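Putative eukaryotic translation initiation factor eIF-4E (Leishmania major, PDB 5WB5) probably binds the methylated cap at the 5' end of messenger RNA, as its family does, and acts in the initiation of translation. Local coordinates at residues K66-H69 / A70-T73; M143-G147 / E148-C152. All coordinates share one frame; numbering follows the deposited sequence.

Interaction 1: residues K66-H69 / A70-T73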
ATOM      1  N   LYS A  66     -10.119   3.813   3.769  1.00 59.45           N
ATOM      2  CA  LYS A  66     -10.988   3.012   4.617  1.00 39.81           C
ATOM      3  C   LYS A  66     -10.176   1.915   5.302  1.00 35.99           C
ATOM      4  O   LYS A  66      -9.307   1.303   4.673  1.00 26.14           O
ATOM      5  CB  LYS A  66     -12.113   2.385   3.798  1.00 51.38           C
ATOM      6  CG  LYS A  66     -13.031   3.397   3.109  1.00 64.76           C
ATOM      7  CD  LYS A  66     -13.950   4.099   4.098  1.00 74.08           C
ATOM      8  CE  LYS A  66     -14.761   5.200   3.424  1.00 81.36           C
ATOM      9  NZ  LYS A  66     -15.547   4.701   2.263  1.00 58.17           N
ATOM     10  N   PRO A  67     -10.405   1.649   6.587  1.00 23.36           N
ATOM     11  CA  PRO A  67      -9.672   0.564   7.245  1.00 27.03           C
ATOM     12  C   PRO A  67     -10.057  -0.789   6.675  1.00 49.27           C
ATOM     13  O   PRO A  67     -11.169  -0.995   6.184  1.00 61.78           O
ATOM     14  CB  PRO A  67     -10.088   0.692   8.715  1.00 29.44           C
ATOM     15  CG  PRO A  67     -11.392   1.385   8.683  1.00 22.81           C
ATOM     16  CD  PRO A  67     -11.334   2.321   7.509  1.00 25.55           C
ATOM     17  N   LEU A  68      -9.108  -1.722   6.747  1.00 68.31           N
ATOM     18  CA  LEU A  68      -9.350  -3.064   6.234  1.00 54.64           C
ATOM     19  C   LEU A  68     -10.394  -3.796   7.064  1.00 30.52           C
ATOM     20  O   LEU A  68     -11.139  -4.623   6.529  1.00 26.41           O
ATOM     21  CB  LEU A  68      -8.043  -3.851   6.205  1.00 49.99           C
ATOM     22  CG  LEU A  68      -6.865  -3.130   5.544  1.00 45.57           C
ATOM     23  CD1 LEU A  68      -5.588  -3.920   5.744  1.00 73.19           C
ATOM     24  CD2 LEU A  68      -7.129  -2.903   4.065  1.00 43.75           C
ATOM     25  N   HIS A  69     -10.471  -3.501   8.364  1.00 31.24           N
ATOM     26  CA  HIS A  69     -11.473  -4.135   9.213  1.00 37.38           C
ATOM     27  C   HIS A  69     -12.883  -3.863   8.712  1.00 53.05           C
ATOM     28  O   HIS A  69     -13.779  -4.694   8.899  1.00 69.41           O
ATOM     29  CB  HIS A  69     -11.320  -3.643  10.653  1.00 50.13           C
ATOM     30  CG  HIS A  69     -12.427  -4.075  11.562  1.00 75.28           C
ATOM     31  ND1 HIS A  69     -13.028  -5.311  11.468  1.00 83.84           N
ATOM     32  CD2 HIS A  69     -13.039  -3.434  12.585  1.00 71.93           C
ATOM     33  CE1 HIS A  69     -13.966  -5.414  12.394  1.00 95.55           C
ATOM     34  NE2 HIS A  69     -13.992  -4.288  13.086  1.00 96.90           N
ATOM     35  N   ALA A  70     -13.099  -2.713   8.077  1.00 61.40           N
ATOM     36  CA  ALA A  70     -14.403  -2.343   7.544  1.00 64.79           C
ATOM     37  C   ALA A  70     -14.477  -2.437   6.029  1.00 52.13           C
ATOM     38  O   ALA A  70     -15.528  -2.137   5.455  1.00 84.99           O
ATOM     39  CB  ALA A  70     -14.762  -0.919   7.985  1.00 67.18           C
ATOM     40  N   LEU A  71     -13.404  -2.856   5.370  1.00 31.28           N
ATOM     41  CA  LEU A  71     -13.374  -2.893   3.919  1.00 36.82           C
ATOM     42  C   LEU A  71     -14.177  -4.083   3.397  1.00 53.38           C
ATOM     43  O   LEU A  71     -14.446  -5.052   4.113  1.00 45.72           O
ATOM     44  CB  LEU A  71     -11.929  -2.962   3.424  1.00 48.18           C
ATOM     45  CG  LEU A  71     -11.690  -2.728   1.932  1.00 43.84           C
ATOM     46  CD1 LEU A  71     -12.196  -1.359   1.510  1.00 29.84           C
ATOM     47  CD2 LEU A  71     -10.209  -2.871   1.615  1.00 45.24           C
ATOM     48  N   ARG A  72     -14.558  -3.999   2.126  1.00 74.21           N
ATOM     49  CA  ARG A  72     -15.415  -5.009   1.528  1.00 53.73           C
ATOM     50  C   ARG A  72     -14.657  -6.322   1.344  1.00 68.49           C
ATOM     51  O   ARG A  72     -13.425  -6.357   1.277  1.00 75.23           O
ATOM     52  CB  ARG A  72     -15.959  -4.515   0.188  1.00 70.75           C
ATOM     53  CG  ARG A  72     -17.078  -5.364  -0.370  1.00 83.70           C
ATOM     54  CD  ARG A  72     -17.675  -4.741  -1.611  1.00 91.28           C
ATOM     55  NE  ARG A  72     -18.755  -5.558  -2.149  1.00 97.20           N
ATOM     56  CZ  ARG A  72     -18.574  -6.673  -2.852  1.00101.61           C
ATOM     57  NH1 ARG A  72     -17.350  -7.114  -3.105  1.00 91.64           N
ATOM     58  NH2 ARG A  72     -19.623  -7.351  -3.301  1.00134.71           N
ATOM     59  N   THR A  73     -15.423  -7.413   1.244  1.00 93.59           N
ATOM     60  CA  THR A  73     -14.835  -8.750   1.266  1.00 91.81           C
ATOM     61  C   THR A  73     -13.900  -8.978   0.084  1.00 76.57           C
ATOM     62  O   THR A  73     -12.862  -9.633   0.228  1.00122.68           O
ATOM     63  CB  THR A  73     -15.944  -9.806   1.279  1.00 99.89           C
ATOM     64  OG1 THR A  73     -16.810  -9.579   2.398  1.00112.53           O
ATOM     65  CG2 THR A  73     -15.358 -11.208   1.378  1.00 82.65           C
TER
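Pro67 and Leu68 each offer a backbone carbonyl to the amide three residues further on, Pro67 O to Ala70 N at 3.2 Å and Leu68 O to Leu71 N at 3.1 Å, so that two turns overlap in one continuous stretch. The N-H...O angle is 138° in the first bond and 153° in the second, and in both the donor stands well above the carbonyl plane, as expected of a tight i to i+3 closure. The backbone torsions fit two overlapping turns, the first close to type III (Leu68, His69) and the second type I (His69, Ala70).

The curl brings Leu71 back over its start. Its CB sits close to both acceptors, 3.5 Å from Pro67 O and 3.6 Å from Leu68 O. CG lies anti to the backbone N (chi1 -168°), and the CD2 branch reaches Leu68 CD2 at 3.9 Å, where the two leucine side chains meet at a slant. On the more exposed part of the turn, the CG corner of the Pro67 ring rests on Ala70 CB at 4.1 Å, a lighter apolar touch. His69 passes Ala70 N with its CB and CG.

The middle of the curl is tied to the rest of the protein. Asp135 OD1 accepts a hydrogen bond from Leu68 N and a weak one from His69 N, while Lys171 NZ gives a second bond to Leu68 O. Leu68 also packs on Leu134 and Trp138, and both leucines touch Tyr77; Ala70 makes backbone hydrogen bonds with a chain of another protein. This is a double beta turn in the connection that, in the eIF4E fold, carries the chain from helix 55-64 into strand 75-81 of the antiparallel sheet.

Interaction 2: residues M143-G147 / E148-C152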
ATOM      1  N   MET A 143       4.067   2.942   5.738  1.00 45.85           N
ATOM      2  CA  MET A 143       5.049   3.902   6.229  1.00 32.56           C
ATOM      3  C   MET A 143       6.462   3.473   5.862  1.00 31.54           C
ATOM      4  O   MET A 143       7.304   4.313   5.533  1.00 38.63           O
ATOM      5  CB  MET A 143       4.923   4.064   7.745  1.00 37.12           C
ATOM      6  CG  MET A 143       3.679   4.813   8.195  1.00 39.61           C
ATOM      7  SD  MET A 143       3.627   5.118   9.969  1.00 62.75           S
ATOM      8  CE  MET A 143       3.617   3.444  10.592  1.00 58.25           C
ATOM      9  N   ALA A 144       6.743   2.170   5.920  1.00 22.43           N
ATOM     10  CA  ALA A 144       8.049   1.677   5.495  1.00 20.77           C
ATOM     11  C   ALA A 144       8.256   1.893   4.002  1.00 70.48           C
ATOM     12  O   ALA A 144       9.375   2.176   3.556  1.00 25.79           O
ATOM     13  CB  ALA A 144       8.189   0.199   5.848  1.00 38.54           C
ATOM     14  N   THR A 145       7.191   1.765   3.214  1.00 34.21           N
ATOM     15  CA  THR A 145       7.305   2.005   1.782  1.00 44.62           C
ATOM     16  C   THR A 145       7.676   3.457   1.512  1.00 32.81           C
ATOM     17  O   THR A 145       8.694   3.746   0.872  1.00 34.38           O
ATOM     18  CB  THR A 145       5.994   1.640   1.080  1.00 52.79           C
ATOM     19  OG1 THR A 145       5.635   0.292   1.407  1.00 42.21           O
ATOM     20  CG2 THR A 145       6.133   1.770  -0.436  1.00 21.72           C
ATOM     21  N   VAL A 146       6.866   4.391   2.018  1.00 24.90           N
ATOM     22  CA  VAL A 146       7.101   5.801   1.708  1.00 31.17           C
ATOM     23  C   VAL A 146       8.405   6.278   2.335  1.00 46.00           C
ATOM     24  O   VAL A 146       9.130   7.089   1.746  1.00 53.86           O
ATOM     25  CB  VAL A 146       5.910   6.672   2.150  1.00 25.88           C
ATOM     26  CG1 VAL A 146       4.677   6.327   1.337  1.00 45.33           C
ATOM     27  CG2 VAL A 146       5.644   6.530   3.643  1.00 35.91           C
ATOM     28  N   GLY A 147       8.732   5.785   3.531  1.00 29.28           N
ATOM     29  CA  GLY A 147       9.949   6.155   4.216  1.00 55.22           C
ATOM     30  C   GLY A 147      11.204   5.508   3.689  1.00 59.11           C
ATOM     31  O   GLY A 147      12.298   5.833   4.156  1.00 40.02           O
ATOM     32  N   GLU A 148      11.082   4.585   2.737  1.00 37.07           N
ATOM     33  CA  GLU A 148      12.215   3.973   2.050  1.00 52.07           C
ATOM     34  C   GLU A 148      13.067   3.103   2.964  1.00 34.81           C
ATOM     35  O   GLU A 148      14.237   2.852   2.660  1.00 67.83           O
ATOM     36  CB  GLU A 148      13.101   5.035   1.382  1.00 58.14           C
ATOM     37  CG  GLU A 148      12.408   5.818   0.283  1.00 57.64           C
ATOM     38  CD  GLU A 148      12.082   4.967  -0.924  1.00 34.29           C
ATOM     39  OE1 GLU A 148      12.661   3.865  -1.052  1.00 49.14           O
ATOM     40  OE2 GLU A 148      11.245   5.401  -1.742  1.00 45.95           O
ATOM     41  N   TYR A 149      12.520   2.634   4.087  1.00 43.96           N
ATOM     42  CA  TYR A 149      13.206   1.650   4.914  1.00 44.54           C
ATOM     43  C   TYR A 149      12.600   0.261   4.769  1.00 38.88           C
ATOM     44  O   TYR A 149      12.733  -0.569   5.677  1.00 53.90           O
ATOM     45  CB  TYR A 149      13.232   2.082   6.383  1.00 56.53           C
ATOM     46  CG  TYR A 149      11.902   2.417   7.019  1.00 20.42           C
ATOM     47  CD1 TYR A 149      11.345   3.681   6.875  1.00 20.42           C
ATOM     48  CD2 TYR A 149      11.227   1.491   7.809  1.00 38.78           C
ATOM     49  CE1 TYR A 149      10.144   4.007   7.471  1.00 29.43           C
ATOM     50  CE2 TYR A 149      10.020   1.811   8.413  1.00 20.48           C
ATOM     51  CZ  TYR A 149       9.485   3.075   8.243  1.00 20.48           C
ATOM     52  OH  TYR A 149       8.283   3.413   8.828  1.00 37.01           O
ATOM     53  N   LEU A 150      11.940  -0.007   3.643  1.00 61.39           N
ATOM     54  CA  LEU A 150      11.589  -1.376   3.293  1.00 58.12           C
ATOM     55  C   LEU A 150      12.770  -2.091   2.650  1.00 62.38           C
ATOM     56  O   LEU A 150      12.860  -3.321   2.717  1.00 50.31           O
ATOM     57  CB  LEU A 150      10.371  -1.375   2.363  1.00 72.12           C
ATOM     58  CG  LEU A 150       9.498  -2.633   2.310  1.00 50.15           C
ATOM     59  CD1 LEU A 150       8.959  -3.019   3.681  1.00 54.85           C
ATOM     60  CD2 LEU A 150       8.344  -2.413   1.350  1.00 26.74           C
ATOM     61  N   ASP A 151      13.680  -1.337   2.031  1.00 90.10           N
ATOM     62  CA  ASP A 151      14.978  -1.848   1.593  1.00 89.55           C
ATOM     63  C   ASP A 151      16.009  -0.769   1.900  1.00123.05           C
ATOM     64  O   ASP A 151      16.042   0.269   1.230  1.00161.70           O
ATOM     65  CB  ASP A 151      14.972  -2.201   0.105  1.00 57.33           C
ATOM     66  CG  ASP A 151      14.579  -1.030  -0.770  1.00 59.95           C
ATOM     67  OD1 ASP A 151      13.726  -0.226  -0.339  1.00 86.24           O
ATOM     68  OD2 ASP A 151      15.130  -0.911  -1.886  1.00 58.89           O
ATOM     69  N   CYS A 152      16.845  -1.006   2.910  1.00122.34           N
ATOM     70  CA  CYS A 152      17.752   0.011   3.427  1.00130.54           C
ATOM     71  C   CYS A 152      19.100   0.031   2.715  1.00129.26           C
ATOM     72  O   CYS A 152      20.016   0.718   3.181  1.00137.81           O
ATOM     73  CB  CYS A 152      17.974  -0.198   4.927  1.00125.93           C
ATOM     74  SG  CYS A 152      19.079  -1.572   5.325  1.00117.21           S
TER
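Tyr149 folds back beneath Ala144 where helix 133-147 ends in a Schellman motif. The backbone evidence is the positive phi of Glu148 (67°), together with Glu148 N bonded to Thr145 O at 3.1 Å and a weak bond from Tyr149 N to Ala144 O. Tyr149 has chi1 54°, with CG between the backbone N and the carbonyl carbon, and the phenol ring is turned back along the last turn. Ala144 CA then stands over one face of the Tyr149 ring in a CH-pi contact, 3.6 Å from the centroid and 19° off the ring normal. Ala144 CB lies 3.5 Å from Tyr149 CE2, at the ring rim, while Gly147 O comes to the ring edge, near its plane. At the far end of the ring, Tyr149 OH lies 3.6 Å from Met143 CB.

Glu148 starts away from the turn but bends at chi2, which brings its carboxylate back beside Thr145 O. Arg25 NE forms a salt bridge with OE2, and a basic side chain of another protein's chain takes OE1; these two positively charged partners would probably favour the ionised form. Leu150 runs along the other flank of Ala144, its CD1 4.0 Å from Ala144 CB. Leu150 and Thr145 lie side by side, with CD2 of Leu150 3.8 Å from Thr145 OG1, a hydroxyl already hydrogen-bonded to Val141 O one turn earlier.

Interactions 1 and 2 are separate local turns with centres about 24 Å apart, on opposite sides of the chain's centre, and nearest atoms about 12 Å apart. They meet the same element from different ends: residues 66-73 pack on the start of helix 133-147 through Asp135, Leu134 and Trp138, whereas residues 143-152 comprise the last turn of that helix and the loop that leaves it. Interaction 1 is partly buried and relies on backbone turn bonds with modest aliphatic contact; interaction 2 is largely buried and adds an aromatic face, a helix-terminating motif and a buried carboxylate whose charged partners lie outside its two segments. Both are reached by the chain of another protein.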